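PDB 5AJ8: tubulin binding cofactor C from Leishmania major, which probably acts as a chaperone in the folding of tubulin into alpha/beta heterodimers, the crystallised chain being its C-terminal domain. Local coordinates for residues V60-H63 / Q64-L67; C154-A157 / R158-R162; T112-T115 / H116-V120; A130-E133 / Q134-V137. The protein carries 1 engineered substitution. All coordinates share one frame; numbering follows the deposited sequence. Where two conformers were deposited one is given.

Overall arrangement
The four contacts are local, each made within one continuous run of a parallel beta-helix domain or of the pieces packed against it. Contact 1 is the buried one: it turns the chain from one parallel sheet into the other, with apolar side chains inside and no clear hydrogen bond between its segments. Contact 2, at the surface, leaves the end of edge strand 153-155, in the same sheet that holds 60-62, and relies on backbone, carboxylate and water. Contacts 3 and 4 are partly buried and mark a helix start and the exit from a short helix. Val120 of contact 3 packs on Ala61 of contact 1, while Tyr136 and Val137 of contact 4 pack on Val155 of contact 2.

Contact 1: residues V60-H63 / Q64-L67; sequences VACH and QLRL
Cys62 and Leu65 make the closer of two apolar contacts at this corner, with SG of Cys62 3.7 Å from CB of Leu65. The sulfur sits between its own backbone N and carbonyl carbon (chi1 56°), which swings it over the inside of the turn. A looser pair lies behind it, Val60 CG1 and Leu65 CD2, 4.4 Å apart. Leu65 continues inward to Leu50, Met75 and Val77, so both sheets contribute to the packing around it. The bend is a corner within one coil of a parallel beta-helix: strands 60-62 and 64-67 belong to different parallel sheets, and their directions differ by 123° across the bend near His63. Polar bonding serves the neighbouring coils instead. Val60 and Cys62 pair through their backbones with Trp78, and His63 O receives Ser81 OG. On the outer side of the bend, the Gln64 chain is kinked at chi2 (93°), folding its amide back alongside His63; OE1 of Gln64 lies 3.6 Å from CB of His63, and NE2 of Gln64 3.8 Å from the same carbon. The imidazole itself leads off elsewhere, its NE2 hydrogen-bonded to Gly124 O.

Contact 2: residues C154-A157 / R158-R162; sequences CVLA and REEER
Ala157 and Glu160 form the tight part of this turn, joined by two hydrogen bonds running in opposite senses. Ala157 N donates to Glu160 OE1 over 3.1 Å, a nearly straight bond (169°) that meets the carboxylate oxygen on its anti side, a little out of the carboxylate plane. In return Glu160 N donates to Ala157 O at 2.9 Å, standing well above the carbonyl plane. The Glu160 chain is extended beyond CG (chi2 175°), which carries the carboxylate back to the alanine amide. Beneath it lies the buried Leu156, with CD2 of Leu156 4.0 Å from CB of Glu160; the leucine also touches Arg92. The turn is a short 3-10 segment, 158-160, two residues beyond strand 153-155, an outermost strand of one parallel sheet of the beta-helix. Beyond it Arg162 heads back across that sheet, meeting the hydroxyls of Tyr76, Tyr59 and Tyr40.

The solvent side is looser and depends on water. One water donates to Glu160 OE1 at 2.6 Å and also to Val155 O, so that OE1 is gripped by two donors; OE2 of Glu160 forms a long, weak ion pair with Arg92. A second water donates both to Leu156 O at 2.8 Å and to Glu161 OE2 at 2.7 Å, bridging where the two residues otherwise barely touch. Glu159, exposed and bent at chi2 (-98°), brings OE2 no nearer than 4.1 Å to CB of Ala157.

Contact 3: residues T112-T115 / H116-V120; sequences TYAT and HAEWV
Thr115 OG1 accepts a hydrogen bond from Glu118 N at 3.2 Å (162°) and lies 3.0 Å from OE1 of Glu118, although where the hydroxyl proton goes is not settled. The oxygen takes the position between backbone N and carbonyl carbon (chi1 70°), which brings it under the first turn of the helix. The contact to OE1 holds for one of two conformers of Glu118 and is doubtful to that extent. Thr115 is thus the N-cap of helix 116-122, a short helix on the outside of the beta-helix, where His116, Ala117 and Val120 pack on Trp78 of strand 73-79. Its carbonyl opens the helical ladder: Trp119 N donates to Thr115 O at 3.2 Å, and the same oxygen also lies in the plane of the indole, at its edge.

Tyr113, from the loop before the cap, covers one face of that indole. Its ring edge points at the five-membered ring in a T-shaped (edge-to-face) pair, with ring centroids of Tyr113 and Trp119 5.3 Å apart and planes at 80°. Tyr113 CB adds a CH-pi contact, 4.0 Å from the centroid of the five-membered ring of Trp119. At the indole edge a water accepts from Trp119 NE1 at 3.2 Å and from Tyr113 N at 3.0 Å.

Contact 4: residues A130-E133 / Q134-V137; sequences ARTE and QNYV
Thr132 and Asn135 are joined where the chain leaves helix 129-132 for a 3-10 turn that leads toward strand 140-141 of the beta-helix. Asn135 N donates to Thr132 O at 3.0 Å, a nearly linear bond (169°) whose donor stands above the carbonyl plane. The Asn135 side chain folds back over the same carbonyl, its CB 3.4 Å from Thr132 O, and its amide nitrogen comes up against the threonine methyl, ND2 of Asn135 3.8 Å from CG2 of Thr132. One residue on, Tyr136 holds CG between its backbone N and carbonyl carbon (chi1 74°), which turns the ring edge toward Glu133 O; CD1 of Tyr136 is 3.2 Å from that oxygen, which lies in the ring plane.

Waters make the next layer. One donates to Ala130 O and accepts from Gln134 N, another donates to both Arg131 O and Asn135 OD1, and a third accepts from Arg131 NE at 2.8 Å and from Asn135 ND2 at 3.1 Å.

Further out, residues before the helix and on strand 73-79 hold these groups. Asn135 ND2 also bonds Cys79 O, while Thr132 OG1 meets Asp128 O and Trp78 NE1. Glu133 and Gln134 run side by side in the same direction, and both reach Arg97 NH1, the first by a salt bridge. The other end of the Gln134 amide donates from NE2 to Tyr136 OH at 3.2 Å, with the hydroxyl tilted 21° out of the amide plane.

Contact 1: residues V60-H63 / Q64-L67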
loop_
_atom_site.group_PDB
_atom_site.type_symbol
_atom_site.label_atom_id
_atom_site.label_comp_id
_atom_site.label_asym_id
_atom_site.label_seq_id
_atom_site.Cartn_x
_atom_site.Cartn_y
_atom_site.Cartn_z
ATOM N N VAL A 60 -0.687 0.523 2.473
ATOM C CA VAL A 60 -1.814 1.005 1.656
ATOM C C VAL A 60 -3.016 0.058 1.712
ATOM O O VAL A 60 -2.861 -1.185 1.651
ATOM C CB VAL A 60 -1.370 1.204 0.170
ATOM C CG1 VAL A 60 -0.819 -0.078 -0.422
ATOM C CG2 VAL A 60 -2.478 1.786 -0.691
ATOM N N ALA A 61 -4.194 0.654 1.844
ATOM C CA ALA A 61 -5.442 -0.030 1.604
ATOM C C ALA A 61 -6.076 0.554 0.342
ATOM O O ALA A 61 -6.076 1.779 0.169
ATOM C CB ALA A 61 -6.379 0.126 2.797
ATOM N N CYS A 62 -6.665 -0.307 -0.495
ATOM C CA CYS A 62 -7.231 0.106 -1.770
ATOM C C CYS A 62 -8.132 -0.959 -2.379
ATOM O O CYS A 62 -8.182 -2.086 -1.894
ATOM C CB CYS A 62 -6.113 0.482 -2.743
ATOM S SG CYS A 62 -4.891 -0.826 -3.004
ATOM N N HIS A 63 -8.889 -0.584 -3.404
ATOM C CA HIS A 63 -9.732 -1.526 -4.156
ATOM C C HIS A 63 -8.946 -2.369 -5.163
ATOM O O HIS A 63 -9.173 -3.606 -5.306
ATOM C CB HIS A 63 -10.799 -0.758 -4.917
ATOM C CG HIS A 63 -11.790 -0.098 -4.051
ATOM N ND1 HIS A 63 -12.942 0.478 -4.549
ATOM C CD2 HIS A 63 -11.813 0.102 -2.714
ATOM C CE1 HIS A 63 -13.620 1.019 -3.553
ATOM N NE2 HIS A 63 -12.956 0.802 -2.431
ATOM N N GLN A 64 -8.028 -1.698 -5.876
ATOM C CA GLN A 64 -7.076 -2.349 -6.774
ATOM C C GLN A 64 -5.675 -1.807 -6.537
ATOM O O GLN A 64 -5.524 -0.632 -6.225
ATOM C CB GLN A 64 -7.466 -2.135 -8.224
ATOM C CG GLN A 64 -8.837 -2.672 -8.594
ATOM C CD GLN A 64 -9.935 -1.641 -8.468
ATOM O OE1 GLN A 64 -9.678 -0.457 -8.365
ATOM N NE2 GLN A 64 -11.165 -2.102 -8.423
ATOM N N LEU A 65 -4.669 -2.670 -6.665
ATOM C CA LEU A 65 -3.280 -2.301 -6.484
ATOM C C LEU A 65 -2.475 -2.790 -7.680
ATOM O O LEU A 65 -2.527 -3.963 -8.022
ATOM C CB LEU A 65 -2.696 -2.885 -5.199
ATOM C CG LEU A 65 -1.220 -2.587 -4.888
ATOM C CD1 LEU A 65 -0.930 -1.104 -4.854
ATOM C CD2 LEU A 65 -0.785 -3.213 -3.567
ATOM N N ARG A 66 -1.777 -1.879 -8.341
ATOM C CA ARG A 66 -0.891 -2.269 -9.435
ATOM C C ARG A 66 0.490 -1.635 -9.297
ATOM O O ARG A 66 0.623 -0.444 -9.036
ATOM C CB ARG A 66 -1.510 -1.935 -10.790
ATOM C CG ARG A 66 -0.622 -2.353 -11.960
ATOM C CD ARG A 66 -1.426 -2.748 -13.188
ATOM N NE ARG A 66 -0.590 -3.214 -14.307
ATOM C CZ ARG A 66 -1.074 -3.818 -15.394
ATOM N NH1 ARG A 66 -2.381 -4.072 -15.516
ATOM N NH2 ARG A 66 -0.267 -4.162 -16.375
ATOM N N LEU A 67 1.513 -2.439 -9.494
ATOM C CA LEU A 67 2.895 -1.959 -9.429
ATOM C C LEU A 67 3.653 -2.280 -10.726
ATOM O O LEU A 67 3.558 -3.385 -11.256
ATOM C CB LEU A 67 3.623 -2.551 -8.231
ATOM C CG LEU A 67 3.075 -2.135 -6.861
ATOM C CD1 LEU A 67 2.277 -3.268 -6.259
ATOM C CD2 LEU A 67 4.205 -1.769 -5.927
#

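Contact 2: residues C154-A157 / R158-R162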
loop_
_atom_site.group_PDB
_atom_site.type_symbol
_atom_site.label_atom_id
_atom_site.label_comp_id
_atom_site.label_asym_id
_atom_site.label_seq_id
_atom_site.Cartn_x
_atom_site.Cartn_y
_atom_site.Cartn_z
ATOM N N CYS A 154 7.275 -12.509 -2.624
ATOM C CA CYS A 154 7.028 -13.467 -1.572
ATOM C C CYS A 154 6.232 -12.786 -0.471
ATOM O O CYS A 154 5.964 -11.579 -0.545
ATOM C CB CYS A 154 8.346 -14.049 -1.039
ATOM S SG CYS A 154 9.394 -12.872 -0.169
ATOM N N VAL A 155 5.890 -13.559 0.560
ATOM C CA VAL A 155 5.150 -13.089 1.722
ATOM C C VAL A 155 6.123 -12.926 2.888
ATOM O O VAL A 155 6.912 -13.806 3.174
ATOM C CB VAL A 155 4.010 -14.073 2.063
ATOM C CG1 VAL A 155 3.227 -13.617 3.294
ATOM C CG2 VAL A 155 3.085 -14.207 0.857
ATOM N N LEU A 156 6.095 -11.763 3.520
ATOM C CA LEU A 156 6.926 -11.465 4.668
ATOM C C LEU A 156 6.647 -12.422 5.789
ATOM O O LEU A 156 5.490 -12.772 6.040
ATOM C CB LEU A 156 6.616 -10.059 5.196
ATOM C CG LEU A 156 7.125 -8.894 4.349
ATOM C CD1 LEU A 156 6.391 -7.617 4.673
ATOM C CD2 LEU A 156 8.619 -8.702 4.559
ATOM N N ALA A 157 7.726 -12.859 6.437
ATOM C CA ALA A 157 7.639 -13.674 7.622
ATOM C C ALA A 157 7.273 -12.755 8.763
ATOM O O ALA A 157 7.555 -11.563 8.714
ATOM C CB ALA A 157 8.972 -14.380 7.890
ATOM N N ARG A 158 6.635 -13.319 9.789
ATOM C CA ARG A 158 6.236 -12.575 10.988
ATOM C C ARG A 158 7.329 -11.649 11.501
ATOM O O ARG A 158 7.086 -10.466 11.718
ATOM C CB ARG A 158 5.832 -13.544 12.107
ATOM C CG ARG A 158 4.621 -14.403 11.797
ATOM C CD ARG A 158 4.404 -15.481 12.854
ATOM N NE ARG A 158 3.550 -16.537 12.333
ATOM C CZ ARG A 158 4.001 -17.681 11.840
ATOM N NH1 ARG A 158 5.299 -17.949 11.835
ATOM N NH2 ARG A 158 3.148 -18.566 11.367
ATOM N N GLU A 159 8.533 -12.181 11.671
ATOM C CA GLU A 159 9.656 -11.409 12.226
ATOM C C GLU A 159 10.239 -10.350 11.301
ATOM O O GLU A 159 11.028 -9.510 11.722
ATOM C CB GLU A 159 10.794 -12.333 12.690
ATOM C CG GLU A 159 11.514 -13.110 11.577
ATOM C CD GLU A 159 11.018 -14.541 11.395
ATOM O OE1 GLU A 159 9.933 -14.895 11.919
ATOM O OE2 GLU A 159 11.728 -15.318 10.719
ATOM N N GLU A 160 9.897 -10.408 10.031
ATOM C CA GLU A 160 10.342 -9.395 9.094
ATOM C C GLU A 160 9.283 -8.304 8.954
ATOM O O GLU A 160 9.498 -7.353 8.233
ATOM C CB GLU A 160 10.616 -10.021 7.719
ATOM C CG GLU A 160 11.555 -11.219 7.743
ATOM C CD GLU A 160 11.701 -11.887 6.377
ATOM O OE1 GLU A 160 10.677 -12.199 5.717
ATOM O OE2 GLU A 160 12.851 -12.116 5.972
ATOM N N GLU A 161 8.147 -8.429 9.619
ATOM C CA GLU A 161 7.126 -7.380 9.509
ATOM C C GLU A 161 7.643 -6.114 10.190
ATOM O O GLU A 161 8.234 -6.183 11.232
ATOM C CB GLU A 161 5.765 -7.832 10.078
ATOM C CG GLU A 161 5.009 -8.766 9.129
ATOM C CD GLU A 161 3.759 -9.426 9.750
ATOM O OE1 GLU A 161 3.343 -9.089 10.879
ATOM O OE2 GLU A 161 3.180 -10.304 9.094
ATOM N N ARG A 162 7.458 -4.972 9.552
ATOM C CA ARG A 162 7.824 -3.691 10.162
ATOM C C ARG A 162 6.548 -3.041 10.709
ATOM O O ARG A 162 5.762 -2.480 9.962
ATOM C CB ARG A 162 8.496 -2.807 9.134
ATOM C CG ARG A 162 8.917 -1.420 9.585
ATOM C CD ARG A 162 9.389 -0.700 8.320
ATOM N NE ARG A 162 9.925 0.636 8.542
ATOM C CZ ARG A 162 9.215 1.760 8.568
ATOM N NH1 ARG A 162 7.872 1.748 8.449
ATOM N NH2 ARG A 162 9.869 2.911 8.753
HETATM O O HOH W 1 9.838 -13.266 3.513
HETATM O O HOH W 2 3.187 -11.326 6.590
#

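Contact 3: residues T112-T115 / H116-V120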
loop_
_atom_site.group_PDB
_atom_site.type_symbol
_atom_site.label_atom_id
_atom_site.label_comp_id
_atom_site.label_asym_id
_atom_site.label_seq_id
_atom_site.Cartn_x
_atom_site.Cartn_y
_atom_site.Cartn_z
ATOM N N THR A 112 -11.719 8.927 13.855
ATOM C CA THR A 112 -10.750 7.924 14.250
ATOM C C THR A 112 -11.508 6.607 14.347
ATOM O O THR A 112 -12.708 6.621 14.616
ATOM C CB THR A 112 -10.104 8.261 15.616
ATOM O OG1 THR A 112 -11.099 8.245 16.643
ATOM C CG2 THR A 112 -9.434 9.636 15.592
ATOM N N TYR A 113 -10.823 5.488 14.113
ATOM C CA TYR A 113 -11.424 4.165 14.247
ATOM C C TYR A 113 -10.457 3.263 15.019
ATOM O O TYR A 113 -9.237 3.469 14.996
ATOM C CB TYR A 113 -11.800 3.586 12.873
ATOM C CG TYR A 113 -12.717 4.483 12.054
ATOM C CD1 TYR A 113 -14.084 4.510 12.267
ATOM C CD2 TYR A 113 -12.201 5.312 11.095
ATOM C CE1 TYR A 113 -14.912 5.356 11.537
ATOM C CE2 TYR A 113 -12.994 6.156 10.369
ATOM C CZ TYR A 113 -14.346 6.176 10.579
ATOM O OH TYR A 113 -15.115 7.041 9.837
ATOM N N ALA A 114 -11.005 2.278 15.718
ATOM C CA ALA A 114 -10.240 1.491 16.673
ATOM C C ALA A 114 -9.550 0.287 16.050
ATOM O O ALA A 114 -8.665 -0.292 16.662
ATOM C CB ALA A 114 -11.160 1.031 17.796
ATOM N N THR A 115 -9.956 -0.102 14.845
ATOM C CA THR A 115 -9.345 -1.252 14.151
ATOM C C THR A 115 -9.100 -0.952 12.665
ATOM O O THR A 115 -9.657 0.007 12.092
ATOM C CB THR A 115 -10.223 -2.516 14.235
ATOM O OG1 THR A 115 -11.400 -2.331 13.434
ATOM C CG2 THR A 115 -10.627 -2.801 15.679
ATOM N N HIS A 116 -8.263 -1.773 12.050
ATOM C CA HIS A 116 -7.948 -1.575 10.659
ATOM C C HIS A 116 -9.148 -1.931 9.793
ATOM O O HIS A 116 -9.417 -1.254 8.811
ATOM C CB HIS A 116 -6.699 -2.373 10.261
ATOM C CG HIS A 116 -5.434 -1.841 10.850
ATOM N ND1 HIS A 116 -4.973 -2.216 12.095
ATOM C CD2 HIS A 116 -4.523 -0.962 10.363
ATOM C CE1 HIS A 116 -3.832 -1.594 12.345
ATOM N NE2 HIS A 116 -3.538 -0.831 11.310
ATOM N N ALA A 117 -9.895 -2.961 10.177
ATOM C CA ALA A 117 -11.125 -3.344 9.450
ATOM C C ALA A 117 -12.101 -2.185 9.367
ATOM O O ALA A 117 -12.658 -1.943 8.311
ATOM C CB ALA A 117 -11.802 -4.554 10.095
ATOM N N GLU A 118 -12.281 -1.460 10.471
ATOM C CA GLU A 118 -13.160 -0.288 10.493
ATOM C C GLU A 118 -12.662 0.812 9.571
ATOM O O GLU A 118 -13.431 1.394 8.820
ATOM C CB GLU A 118 -13.277 0.275 11.924
ATOM C CG GLU A 118 -14.261 -0.472 12.808
ATOM C CD GLU A 118 -14.163 -0.050 14.265
ATOM O OE1 GLU A 118 -13.133 -0.342 14.908
ATOM O OE2 GLU A 118 -15.114 0.593 14.755
ATOM N N TRP A 119 -11.373 1.113 9.652
ATOM C CA TRP A 119 -10.758 2.108 8.758
ATOM C C TRP A 119 -10.984 1.745 7.283
ATOM O O TRP A 119 -11.382 2.576 6.461
ATOM C CB TRP A 119 -9.240 2.183 8.990
ATOM C CG TRP A 119 -8.799 3.215 9.946
ATOM C CD1 TRP A 119 -8.558 3.058 11.275
ATOM C CD2 TRP A 119 -8.537 4.584 9.649
ATOM N NE1 TRP A 119 -8.170 4.254 11.829
ATOM C CE2 TRP A 119 -8.145 5.204 10.847
ATOM C CE3 TRP A 119 -8.624 5.352 8.490
ATOM C CZ2 TRP A 119 -7.806 6.547 10.911
ATOM C CZ3 TRP A 119 -8.300 6.682 8.557
ATOM C CH2 TRP A 119 -7.902 7.270 9.751
ATOM N N VAL A 120 -10.716 0.488 6.959
ATOM C CA VAL A 120 -10.804 0.030 5.585
ATOM C C VAL A 120 -12.268 -0.010 5.112
ATOM O O VAL A 120 -12.550 0.287 3.958
ATOM C CB VAL A 120 -10.120 -1.337 5.441
ATOM C CG1 VAL A 120 -10.443 -1.991 4.126
ATOM C CG2 VAL A 120 -8.602 -1.181 5.601
HETATM O O HOH W 3 -7.885 6.116 14.402
HETATM O O HOH W 4 -14.093 2.676 16.406
#

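Contact 4: residues A130-E133 / Q134-V137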
loop_
_atom_site.group_PDB
_atom_site.type_symbol
_atom_site.label_atom_id
_atom_site.label_comp_id
_atom_site.label_asym_id
_atom_site.label_seq_id
_atom_site.Cartn_x
_atom_site.Cartn_y
_atom_site.Cartn_z
ATOM N N ALA A 130 -13.629 -9.210 5.944
ATOM C CA ALA A 130 -13.213 -10.596 6.282
ATOM C C ALA A 130 -12.572 -11.339 5.102
ATOM O O ALA A 130 -11.509 -11.950 5.242
ATOM C CB ALA A 130 -14.398 -11.402 6.790
ATOM N N ARG A 131 -13.227 -11.260 3.952
ATOM C CA ARG A 131 -12.807 -11.932 2.722
ATOM C C ARG A 131 -11.578 -11.313 2.063
ATOM O O ARG A 131 -10.854 -12.007 1.364
ATOM C CB ARG A 131 -13.970 -11.865 1.724
ATOM C CG ARG A 131 -13.908 -12.801 0.520
ATOM C CD ARG A 131 -14.665 -12.237 -0.665
ATOM N NE ARG A 131 -14.067 -11.015 -1.245
ATOM C CZ ARG A 131 -14.743 -9.932 -1.666
ATOM N NH1 ARG A 131 -16.075 -9.877 -1.586
ATOM N NH2 ARG A 131 -14.085 -8.888 -2.181
ATOM N N THR A 132 -11.392 -10.002 2.218
ATOM C CA THR A 132 -10.301 -9.276 1.568
ATOM C C THR A 132 -8.993 -9.122 2.353
ATOM O O THR A 132 -7.950 -8.886 1.738
ATOM C CB THR A 132 -10.782 -7.888 1.099
ATOM O OG1 THR A 132 -11.327 -7.153 2.210
ATOM C CG2 THR A 132 -11.846 -8.051 -0.023
ATOM N N GLU A 133 -9.031 -9.228 3.680
ATOM C CA GLU A 133 -7.824 -8.907 4.472
ATOM C C GLU A 133 -6.592 -9.679 4.001
ATOM O O GLU A 133 -5.490 -9.133 3.973
ATOM C CB GLU A 133 -8.020 -9.102 5.989
ATOM C CG GLU A 133 -6.796 -8.621 6.790
ATOM C CD GLU A 133 -7.013 -8.539 8.297
ATOM O OE1 GLU A 133 -7.998 -9.119 8.779
ATOM O OE2 GLU A 133 -6.191 -7.892 8.995
ATOM N N GLN A 134 -6.814 -10.943 3.637
ATOM C CA GLN A 134 -5.745 -11.873 3.270
ATOM C C GLN A 134 -5.405 -11.907 1.772
ATOM O O GLN A 134 -4.652 -12.762 1.346
ATOM C CB GLN A 134 -6.050 -13.287 3.833
ATOM C CG GLN A 134 -6.123 -13.313 5.388
ATOM C CD GLN A 134 -4.833 -12.806 6.080
ATOM O OE1 GLN A 134 -4.841 -11.851 6.884
ATOM N NE2 GLN A 134 -3.712 -13.438 5.746
ATOM N N ASN A 135 -5.913 -10.961 0.985
ATOM C CA ASN A 135 -5.531 -10.873 -0.428
ATOM C C ASN A 135 -4.052 -10.564 -0.657
ATOM O O ASN A 135 -3.520 -10.858 -1.718
ATOM C CB ASN A 135 -6.392 -9.850 -1.177
ATOM C CG ASN A 135 -7.810 -10.353 -1.434
ATOM O OD1 ASN A 135 -8.076 -11.556 -1.362
ATOM N ND2 ASN A 135 -8.715 -9.443 -1.740
ATOM N N TYR A 136 -3.374 -10.023 0.343
ATOM C CA TYR A 136 -1.943 -9.741 0.194
ATOM C C TYR A 136 -1.057 -10.992 0.006
ATOM O O TYR A 136 0.072 -10.859 -0.432
ATOM C CB TYR A 136 -1.424 -8.906 1.374
ATOM C CG TYR A 136 -1.288 -9.674 2.636
ATOM C CD1 TYR A 136 -2.351 -9.773 3.515
ATOM C CD2 TYR A 136 -0.104 -10.307 2.972
ATOM C CE1 TYR A 136 -2.247 -10.488 4.677
ATOM C CE2 TYR A 136 -0.005 -11.029 4.151
ATOM C CZ TYR A 136 -1.087 -11.099 4.990
ATOM O OH TYR A 136 -1.012 -11.809 6.153
ATOM N N VAL A 137 -1.526 -12.183 0.381
ATOM C CA VAL A 137 -0.702 -13.388 0.226
ATOM C C VAL A 137 -0.748 -13.912 -1.211
ATOM O O VAL A 137 0.015 -14.765 -1.552
ATOM C CB VAL A 137 -1.042 -14.539 1.217
ATOM C CG1 VAL A 137 -1.021 -14.041 2.658
ATOM C CG2 VAL A 137 -2.378 -15.202 0.881
HETATM O O HOH W 5 -9.203 -12.563 4.107
HETATM O O HOH W 6 -8.259 -12.962 1.333
HETATM O O HOH W 7 -11.409 -10.846 -2.187
#